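PDB 4B96: cellulose binding domain-containing protein from Clostridium clariflavum, which probably binds cellulose through this family 3b carbohydrate-binding module, a calcium-containing beta-sandwich domain that forms the C-terminal part of a membrane-anchored protein of a biomass-sensing system. Local coordinates for residues L7-E12 against D134-Y139; I21-V26 against K84-T89; F55-Y58 against D64-N67. One frame throughout, in Å; residues are numbered along the deposited sequence.

Interaction 1 of 3, residues L7-E12 against D134-Y139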
loop_
_atom_site.group_PDB
_atom_site.type_symbol
_atom_site.label_atom_id
_atom_site.label_comp_id
_atom_site.label_asym_id
_atom_site.label_seq_id
_atom_site.Cartn_x
_atom_site.Cartn_y
_atom_site.Cartn_z
ATOM N N LEU A 7 8.405 -1.781 -4.612
ATOM C CA LEU A 7 9.264 -2.796 -4.017
ATOM C C LEU A 7 8.894 -4.185 -4.581
ATOM O O LEU A 7 7.696 -4.529 -4.688
ATOM C CB LEU A 7 9.048 -2.803 -2.488
ATOM C CG LEU A 7 9.814 -3.923 -1.764
ATOM C CD1 LEU A 7 10.261 -3.514 -0.378
ATOM C CD2 LEU A 7 8.955 -5.189 -1.599
ATOM N N LYS A 8 9.905 -5.007 -4.865
ATOM C CA LYS A 8 9.671 -6.415 -5.208
ATOM C C LYS A 8 10.401 -7.269 -4.186
ATOM O O LYS A 8 11.344 -6.806 -3.572
ATOM C CB LYS A 8 10.270 -6.743 -6.593
ATOM C CG LYS A 8 9.657 -5.994 -7.776
ATOM C CD LYS A 8 10.304 -6.515 -9.107
ATOM C CE LYS A 8 9.630 -5.944 -10.327
ATOM N NZ LYS A 8 10.241 -6.515 -11.575
ATOM N N HIS A 9 9.932 -8.500 -3.970
ATOM C CA HIS A 9 10.515 -9.347 -2.944
ATOM C C HIS A 9 10.575 -10.741 -3.518
ATOM O O HIS A 9 9.724 -11.111 -4.368
ATOM C CB HIS A 9 9.605 -9.327 -1.715
ATOM C CG HIS A 9 9.861 -10.420 -0.719
ATOM N ND1 HIS A 9 11.098 -10.616 -0.114
ATOM C CD2 HIS A 9 9.016 -11.342 -0.164
ATOM C CE1 HIS A 9 11.003 -11.620 0.754
ATOM N NE2 HIS A 9 9.756 -12.081 0.737
ATOM N N TYR A 10 11.553 -11.516 -3.065
ATOM C CA TYR A 10 11.567 -12.920 -3.388
ATOM C C TYR A 10 12.041 -13.653 -2.184
ATOM O O TYR A 10 13.009 -13.281 -1.544
ATOM C CB TYR A 10 12.508 -13.246 -4.591
ATOM C CG TYR A 10 12.520 -14.746 -4.840
ATOM C CD1 TYR A 10 11.305 -15.443 -4.993
ATOM C CD2 TYR A 10 13.711 -15.484 -4.865
ATOM C CE1 TYR A 10 11.263 -16.801 -5.185
ATOM C CE2 TYR A 10 13.689 -16.869 -5.085
ATOM C CZ TYR A 10 12.458 -17.519 -5.227
ATOM O OH TYR A 10 12.385 -18.889 -5.423
ATOM N N ASN A 11 11.355 -14.716 -1.785
ATOM C CA ASN A 11 11.804 -15.506 -0.624
ATOM C C ASN A 11 12.230 -16.923 -1.031
ATOM O O ASN A 11 11.387 -17.789 -1.341
ATOM C CB ASN A 11 10.686 -15.602 0.434
ATOM C CG ASN A 11 11.213 -15.921 1.849
ATOM O OD1 ASN A 11 12.206 -16.663 2.010
ATOM N ND2 ASN A 11 10.530 -15.355 2.900
ATOM N N GLU A 12 13.539 -17.168 -0.996
ATOM C CA GLU A 12 14.127 -18.407 -1.451
ATOM C C GLU A 12 13.738 -19.582 -0.582
ATOM O O GLU A 12 13.855 -20.717 -1.010
ATOM C CB GLU A 12 15.676 -18.286 -1.435
ATOM C CG GLU A 12 16.218 -17.319 -2.480
ATOM C CD GLU A 12 16.184 -15.842 -2.048
ATOM O OE1 GLU A 12 15.792 -15.527 -0.916
ATOM O OE2 GLU A 12 16.573 -14.975 -2.855
ATOM N N ASP A 134 3.136 -6.240 -1.714
ATOM C CA ASP A 134 2.647 -5.148 -0.870
ATOM C C ASP A 134 2.522 -5.505 0.605
ATOM O O ASP A 134 1.810 -4.788 1.318
ATOM C CB ASP A 134 1.258 -4.689 -1.349
ATOM C CG ASP A 134 0.268 -5.819 -1.460
ATOM O OD1 ASP A 134 0.496 -6.895 -0.883
ATOM O OD2 ASP A 134 -0.765 -5.627 -2.126
ATOM N N LYS A 135 3.174 -6.595 1.055
ATOM C CA LYS A 135 3.176 -6.956 2.488
ATOM C C LYS A 135 4.524 -6.707 3.121
ATOM O O LYS A 135 4.761 -7.023 4.284
ATOM C CB LYS A 135 2.663 -8.404 2.736
ATOM C CG LYS A 135 1.190 -8.550 2.237
ATOM C CD LYS A 135 0.661 -9.943 2.571
ATOM C CE LYS A 135 0.222 -10.032 4.038
ATOM N NZ LYS A 135 0.013 -11.467 4.410
ATOM N N MET A 136 5.418 -6.061 2.383
ATOM C CA MET A 136 6.565 -5.424 3.026
ATOM C C MET A 136 6.398 -3.925 2.862
ATOM O O MET A 136 5.836 -3.500 1.849
ATOM C CB MET A 136 7.909 -5.874 2.376
ATOM C CG MET A 136 8.236 -7.339 2.762
ATOM S SD MET A 136 9.706 -7.884 1.866
ATOM C CE MET A 136 11.004 -6.814 2.474
ATOM N N THR A 137 6.866 -3.126 3.833
ATOM C CA THR A 137 6.661 -1.672 3.725
ATOM C C THR A 137 7.946 -0.866 3.477
ATOM O O THR A 137 9.035 -1.268 3.879
ATOM C CB THR A 137 5.986 -1.115 4.969
ATOM O OG1 THR A 137 6.645 -1.597 6.142
ATOM C CG2 THR A 137 4.480 -1.611 5.011
ATOM N N VAL A 138 7.787 0.315 2.875
ATOM C CA VAL A 138 8.926 1.210 2.660
ATOM C C VAL A 138 8.520 2.583 3.182
ATOM O O VAL A 138 7.372 3.034 2.960
ATOM C CB VAL A 138 9.312 1.334 1.126
ATOM C CG1 VAL A 138 10.608 2.151 1.010
ATOM C CG2 VAL A 138 9.511 -0.038 0.524
ATOM N N TYR A 139 9.466 3.246 3.828
ATOM C CA TYR A 139 9.275 4.580 4.350
ATOM C C TYR A 139 10.369 5.488 3.831
ATOM O O TYR A 139 11.532 5.109 3.773
ATOM C CB TYR A 139 9.355 4.622 5.893
ATOM C CG TYR A 139 8.394 3.638 6.493
ATOM C CD1 TYR A 139 8.702 2.275 6.469
ATOM C CD2 TYR A 139 7.138 4.058 7.009
ATOM C CE1 TYR A 139 7.816 1.332 6.943
ATOM C CE2 TYR A 139 6.221 3.115 7.541
ATOM C CZ TYR A 139 6.581 1.752 7.501
ATOM O OH TYR A 139 5.744 0.738 7.954
#
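Met136 reaches across the interior of the beta sandwich from strand 136-140 to meet Leu7 and His9 of strand 5-9, which belongs to the facing sheet. Followed outward, its CB lies 4.2 Å from CD2 of Leu7, the two side chains crossing at about a right angle. CG is the spacer that carries the sulfur along toward the histidine. With CG turned opposite the carbonyl carbon (chi1 -72°) and chi2 extended, SD arrives over one face of the imidazole, 3.8 Å from the ring centroid and 21° off the normal. The sulfur sits nearer the rim of the ring than its middle, at 3.6 Å from both CG and ND1 of His9. A bend at chi3 then swings the methyl away from the imidazole, and Met136 CE ends 3.9 Å from CD2 of Phe25 on strand 20-29.

Beside this pair, Leu7 sends its other branch to Val138, where Leu7 CD1 and Val138 CG2 touch at 3.7 Å. Trp146 packs against both of these residues and Tyr44 against Met136, so neighbouring strands of the second sheet close round the contact. The opposite face of the imidazole has the backbone N of Asn11 above its rim.

No hydrogen bond joins the two segments. The polar atom ND1 of His9 is instead engaged by the carbonyl oxygen of Asp24, which requires a proton on ND1. That bond fixes the rotation of the ring whose face receives the sulfur, while the two segments meet through one sulfur-aromatic and two aliphatic contacts.

Interaction 2 of 3, residues I21-V26 against K84-T89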
loop_
_atom_site.group_PDB
_atom_site.type_symbol
_atom_site.label_atom_id
_atom_site.label_comp_id
_atom_site.label_asym_id
_atom_site.label_seq_id
_atom_site.Cartn_x
_atom_site.Cartn_y
_atom_site.Cartn_z
ATOM N N ILE A 21 14.932 -16.791 7.433
ATOM C CA ILE A 21 13.910 -16.072 6.736
ATOM C C ILE A 21 14.627 -15.174 5.715
ATOM O O ILE A 21 15.581 -14.475 6.081
ATOM C CB ILE A 21 13.076 -15.219 7.727
ATOM C CG1 ILE A 21 12.121 -16.157 8.506
ATOM C CG2 ILE A 21 12.243 -14.130 6.928
ATOM C CD1 ILE A 21 11.365 -15.405 9.666
ATOM N N ARG A 22 14.229 -15.221 4.439
ATOM C CA ARG A 22 14.893 -14.355 3.439
ATOM C C ARG A 22 14.063 -13.129 3.178
ATOM O O ARG A 22 12.897 -13.233 2.749
ATOM C CB ARG A 22 15.166 -15.129 2.146
ATOM C CG ARG A 22 16.142 -16.273 2.424
ATOM C CD ARG A 22 17.600 -15.711 2.619
ATOM N NE ARG A 22 18.107 -14.996 1.442
ATOM C CZ ARG A 22 18.689 -15.594 0.419
ATOM N NH1 ARG A 22 18.851 -16.914 0.433
ATOM N NH2 ARG A 22 19.088 -14.880 -0.636
ATOM N N TRP A 23 14.610 -11.967 3.496
ATOM C CA TRP A 23 13.846 -10.735 3.293
ATOM C C TRP A 23 14.158 -10.048 1.950
ATOM O O TRP A 23 13.749 -8.896 1.731
ATOM C CB TRP A 23 14.088 -9.808 4.465
ATOM C CG TRP A 23 15.584 -9.716 4.897
ATOM C CD1 TRP A 23 16.217 -10.411 5.936
ATOM C CD2 TRP A 23 16.585 -8.902 4.284
ATOM N NE1 TRP A 23 17.548 -10.018 6.004
ATOM C CE2 TRP A 23 17.799 -9.118 4.985
ATOM C CE3 TRP A 23 16.573 -8.000 3.199
ATOM C CZ2 TRP A 23 18.987 -8.462 4.631
ATOM C CZ3 TRP A 23 17.741 -7.342 2.849
ATOM C CH2 TRP A 23 18.951 -7.582 3.573
ATOM N N ASP A 24 14.893 -10.726 1.062
ATOM C CA ASP A 24 15.425 -10.082 -0.171
ATOM C C ASP A 24 14.430 -9.172 -0.892
ATOM O O ASP A 24 13.279 -9.604 -1.234
ATOM C CB ASP A 24 15.756 -11.116 -1.227
ATOM C CG ASP A 24 16.831 -12.107 -0.763
ATOM O OD1 ASP A 24 17.129 -12.161 0.468
ATOM O OD2 ASP A 24 17.340 -12.817 -1.649
ATOM N N PHE A 25 14.882 -7.980 -1.228
ATOM C CA PHE A 25 14.020 -7.053 -1.943
ATOM C C PHE A 25 14.776 -6.253 -2.981
ATOM O O PHE A 25 16.029 -6.171 -2.953
ATOM C CB PHE A 25 13.284 -6.122 -0.982
ATOM C CG PHE A 25 14.189 -5.266 -0.123
ATOM C CD1 PHE A 25 14.623 -4.013 -0.582
ATOM C CD2 PHE A 25 14.517 -5.670 1.195
ATOM C CE1 PHE A 25 15.434 -3.194 0.212
ATOM C CE2 PHE A 25 15.308 -4.844 2.018
ATOM C CZ PHE A 25 15.807 -3.618 1.501
ATOM N N VAL A 26 13.994 -5.698 -3.904
ATOM C CA VAL A 26 14.502 -4.750 -4.879
ATOM C C VAL A 26 13.654 -3.489 -4.752
ATOM O O VAL A 26 12.432 -3.537 -4.797
ATOM C CB VAL A 26 14.339 -5.289 -6.319
ATOM C CG1 VAL A 26 14.891 -4.259 -7.352
ATOM C CG2 VAL A 26 15.052 -6.640 -6.454
ATOM N N LYS A 84 6.520 -8.703 15.316
ATOM C CA LYS A 84 7.781 -7.982 15.139
ATOM C C LYS A 84 7.917 -7.535 13.701
ATOM O O LYS A 84 7.178 -7.991 12.820
ATOM C CB LYS A 84 8.967 -8.960 15.417
ATOM C CG LYS A 84 9.068 -9.290 16.960
ATOM C CD LYS A 84 10.087 -10.345 17.200
ATOM C CE LYS A 84 10.104 -10.672 18.697
ATOM N NZ LYS A 84 11.028 -11.777 18.873
ATOM N N TYR A 85 8.913 -6.691 13.473
ATOM C CA TYR A 85 9.429 -6.470 12.127
ATOM C C TYR A 85 10.927 -6.340 12.173
ATOM O O TYR A 85 11.502 -5.857 13.126
ATOM C CB TYR A 85 8.813 -5.229 11.438
ATOM C CG TYR A 85 8.894 -3.920 12.230
ATOM C CD1 TYR A 85 10.009 -3.072 12.106
ATOM C CD2 TYR A 85 7.861 -3.540 13.076
ATOM C CE1 TYR A 85 10.110 -1.854 12.797
ATOM C CE2 TYR A 85 7.938 -2.313 13.796
ATOM C CZ TYR A 85 9.073 -1.481 13.626
ATOM O OH TYR A 85 9.159 -0.295 14.295
ATOM N N LEU A 86 11.561 -6.788 11.104
ATOM C CA LEU A 86 12.938 -6.429 10.831
ATOM C C LEU A 86 12.868 -5.106 10.067
ATOM O O LEU A 86 12.100 -4.972 9.104
ATOM C CB LEU A 86 13.580 -7.457 9.907
ATOM C CG LEU A 86 14.913 -7.064 9.235
ATOM C CD1 LEU A 86 16.023 -7.072 10.252
ATOM C CD2 LEU A 86 15.244 -8.042 8.089
ATOM N N GLU A 87 13.660 -4.133 10.511
ATOM C CA GLU A 87 13.824 -2.924 9.756
ATOM C C GLU A 87 15.227 -2.806 9.147
ATOM O O GLU A 87 16.268 -2.788 9.880
ATOM C CB GLU A 87 13.605 -1.739 10.680
ATOM C CG GLU A 87 13.638 -0.427 9.880
ATOM C CD GLU A 87 13.075 0.698 10.711
ATOM O OE1 GLU A 87 11.815 0.922 10.693
ATOM O OE2 GLU A 87 13.902 1.353 11.406
ATOM N N VAL A 88 15.262 -2.709 7.832
ATOM C CA VAL A 88 16.516 -2.545 7.085
ATOM C C VAL A 88 16.720 -1.049 6.766
ATOM O O VAL A 88 15.807 -0.402 6.259
ATOM C CB VAL A 88 16.481 -3.345 5.772
ATOM C CG1 VAL A 88 17.795 -3.133 4.962
ATOM C CG2 VAL A 88 16.311 -4.888 6.094
ATOM N N THR A 89 17.911 -0.529 7.068
ATOM C CA THR A 89 18.242 0.849 6.795
ATOM C C THR A 89 19.618 0.849 6.114
ATOM O O THR A 89 20.257 -0.207 6.012
ATOM C CB THR A 89 18.321 1.680 8.098
ATOM O OG1 THR A 89 19.187 1.014 9.031
ATOM C CG2 THR A 89 16.908 1.864 8.743
#
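Trp23 and Phe25 both set CG between the backbone N and the carbonyl carbon (chi1 44° for the tryptophan), which directs their rings at Leu86 and Val88 of strand 83-90. Leu86 has its CG opposite the backbone N (chi1 165°), and this lifts CD2 over the five-membered ring of Trp23. The methyl stands 3.6 Å from that ring's centroid, a CH-pi contact, and is tight against Trp23 CD1, with Leu86 CD2 only 3.3 Å away. Val88 uses both methyls. CG2 lies above the six-membered ring of Trp23, 4.2 Å from the centroid and almost on the normal, and also borders Phe25 CE2, while CG1 meets the edge of Phe25 with 4.0 Å to CZ. Thus Leu86 and Val88 occupy the same face of the indole.

Behind Trp23, Arg22 and Asp24 form a salt bridge, Arg22 NE donating to Asp24 OD1 at 3.2 Å; Asp24 OD1 also accepts from the backbone of Gly105. The bridge spans Trp23, at the break in strand 20-29 (residues 23-24). Interlocking of aromatic and branched aliphatic side chains between two facing antiparallel sheets is the core packing of the CBM3 beta sandwich, a jelly-roll fold.

Interaction 3 of 3, residues F55-Y58 against D64-N67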
loop_
_atom_site.group_PDB
_atom_site.type_symbol
_atom_site.label_atom_id
_atom_site.label_comp_id
_atom_site.label_asym_id
_atom_site.label_seq_id
_atom_site.Cartn_x
_atom_site.Cartn_y
_atom_site.Cartn_z
ATOM N N PHE A 55 21.339 -10.934 11.710
ATOM C CA PHE A 55 20.963 -10.308 10.444
ATOM C C PHE A 55 22.172 -10.470 9.520
ATOM O O PHE A 55 23.310 -10.223 9.941
ATOM C CB PHE A 55 20.727 -8.823 10.734
ATOM C CG PHE A 55 20.540 -7.980 9.506
ATOM C CD1 PHE A 55 19.355 -8.046 8.824
ATOM C CD2 PHE A 55 21.530 -7.073 9.107
ATOM C CE1 PHE A 55 19.133 -7.258 7.695
ATOM C CE2 PHE A 55 21.331 -6.250 7.998
ATOM C CZ PHE A 55 20.098 -6.346 7.292
ATOM N N ALA A 56 21.961 -10.941 8.306
ATOM C CA ALA A 56 23.102 -11.144 7.375
ATOM C C ALA A 56 22.708 -10.513 6.047
ATOM O O ALA A 56 21.562 -10.626 5.663
ATOM C CB ALA A 56 23.392 -12.609 7.201
ATOM N N VAL A 57 23.637 -9.782 5.419
ATOM C CA VAL A 57 23.400 -9.161 4.122
ATOM C C VAL A 57 24.237 -9.928 3.113
ATOM O O VAL A 57 25.470 -10.047 3.263
ATOM C CB VAL A 57 23.808 -7.654 4.118
ATOM C CG1 VAL A 57 23.572 -7.056 2.736
ATOM C CG2 VAL A 57 22.967 -6.904 5.176
ATOM N N TYR A 58 23.582 -10.518 2.110
ATOM C CA TYR A 58 24.346 -11.311 1.131
ATOM C C TYR A 58 24.715 -10.508 -0.142
ATOM O O TYR A 58 25.603 -10.901 -0.868
ATOM C CB TYR A 58 23.510 -12.524 0.687
ATOM C CG TYR A 58 23.192 -13.465 1.809
ATOM C CD1 TYR A 58 24.127 -13.693 2.823
ATOM C CD2 TYR A 58 21.968 -14.173 1.836
ATOM C CE1 TYR A 58 23.852 -14.599 3.868
ATOM C CE2 TYR A 58 21.689 -15.093 2.832
ATOM C CZ TYR A 58 22.609 -15.285 3.854
ATOM O OH TYR A 58 22.313 -16.153 4.878
ATOM N N ASP A 64 28.511 -1.555 0.155
ATOM C CA ASP A 64 29.194 -2.614 0.847
ATOM C C ASP A 64 28.209 -3.323 1.746
ATOM O O ASP A 64 27.514 -2.674 2.562
ATOM C CB ASP A 64 30.380 -2.061 1.634
ATOM C CG ASP A 64 31.158 -3.164 2.319
ATOM O OD1 ASP A 64 31.817 -3.963 1.606
ATOM O OD2 ASP A 64 31.057 -3.268 3.561
ATOM N N GLU A 65 28.133 -4.653 1.616
ATOM C CA GLU A 65 27.105 -5.419 2.335
ATOM C C GLU A 65 27.307 -5.290 3.849
ATOM O O GLU A 65 26.368 -4.981 4.598
ATOM C CB GLU A 65 27.183 -6.900 1.934
ATOM C CG GLU A 65 26.687 -7.241 0.480
ATOM C CD GLU A 65 27.611 -6.715 -0.603
ATOM O OE1 GLU A 65 28.796 -6.477 -0.266
ATOM O OE2 GLU A 65 27.171 -6.605 -1.806
ATOM N N LYS A 66 28.538 -5.466 4.308
ATOM C CA LYS A 66 28.816 -5.353 5.759
ATOM C C LYS A 66 28.544 -3.950 6.350
ATOM O O LYS A 66 27.699 -3.738 7.249
ATOM C CB LYS A 66 30.239 -5.813 6.016
ATOM C CG LYS A 66 30.475 -7.150 5.303
ATOM C CD LYS A 66 31.912 -7.669 5.410
ATOM C CE LYS A 66 31.926 -9.159 5.760
ATOM N NZ LYS A 66 33.339 -9.663 5.909
ATOM N N ASN A 67 29.218 -2.975 5.784
ATOM C CA ASN A 67 29.165 -1.641 6.340
ATOM C C ASN A 67 27.937 -0.799 6.036
ATOM O O ASN A 67 27.596 0.047 6.833
ATOM C CB ASN A 67 30.387 -0.899 5.916
ATOM C CG ASN A 67 31.611 -1.491 6.537
ATOM O OD1 ASN A 67 31.587 -1.884 7.716
ATOM N ND2 ASN A 67 32.678 -1.599 5.760
#
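This is a local surface contact in the CBM3 beta sandwich, where a short helical turn leans on Val57 of strand 53-60. That strand is outermost in one sheet, and the chain that leaves it passes through the turn at 65-68 before entering strand 69-75, at the margin of the other sheet. The contact therefore packs the connection between the two sheets back onto the strand it has just left, away from the calcium site.

Val57 and Glu65 carry it. Their CA atoms are 5.6 Å apart, and the aliphatic base of the glutamate lies against the valine. Val57 directs CG1 opposite its backbone N (chi1 179°), bringing this methyl to 3.7 Å from Glu65 CB and 3.9 Å from Glu65 CG. The backbone joins in as well: Glu65 O lies 3.7 Å from Val57 CB. Glu65 CG also borders the main chain of the next residue, 3.9 Å from Tyr58 C. The bend at chi2 then turns the carboxylate toward Tyr60, whose backbone N donates a hydrogen bond to OE2. One residue thus pairs a hydrophobic stem with a polar tip, both applied to the same strand.

The start of the weakly bonded helix is fixed by Asp64 at the N-cap. Its OD2 accepts from Asn67 N at 2.9 Å in a nearly straight bond (169°), met on the anti side of the carboxylate.

The three contacts follow one another through the sandwich, with centres 8 Å apart for interactions 1 and 2 and 12 Å for interactions 2 and 3. Strands 5-9 and 20-29 are sheet neighbours, so the first two contacts adjoin. At their border Glu12 OE2 comes within 2.6 Å of Asp24 OD2, a closeness of like charges that may reflect a shared proton. Interaction 2 passes to interaction 3 through aromatic packing: Trp23 CZ2 lies 3.3 Å from Phe55 CE1, the two rings being nearly parallel. Interactions 1 and 3 do not touch. Bound calcium remains about 13 Å from the His9 side chain and about 12 Å from that of Leu86.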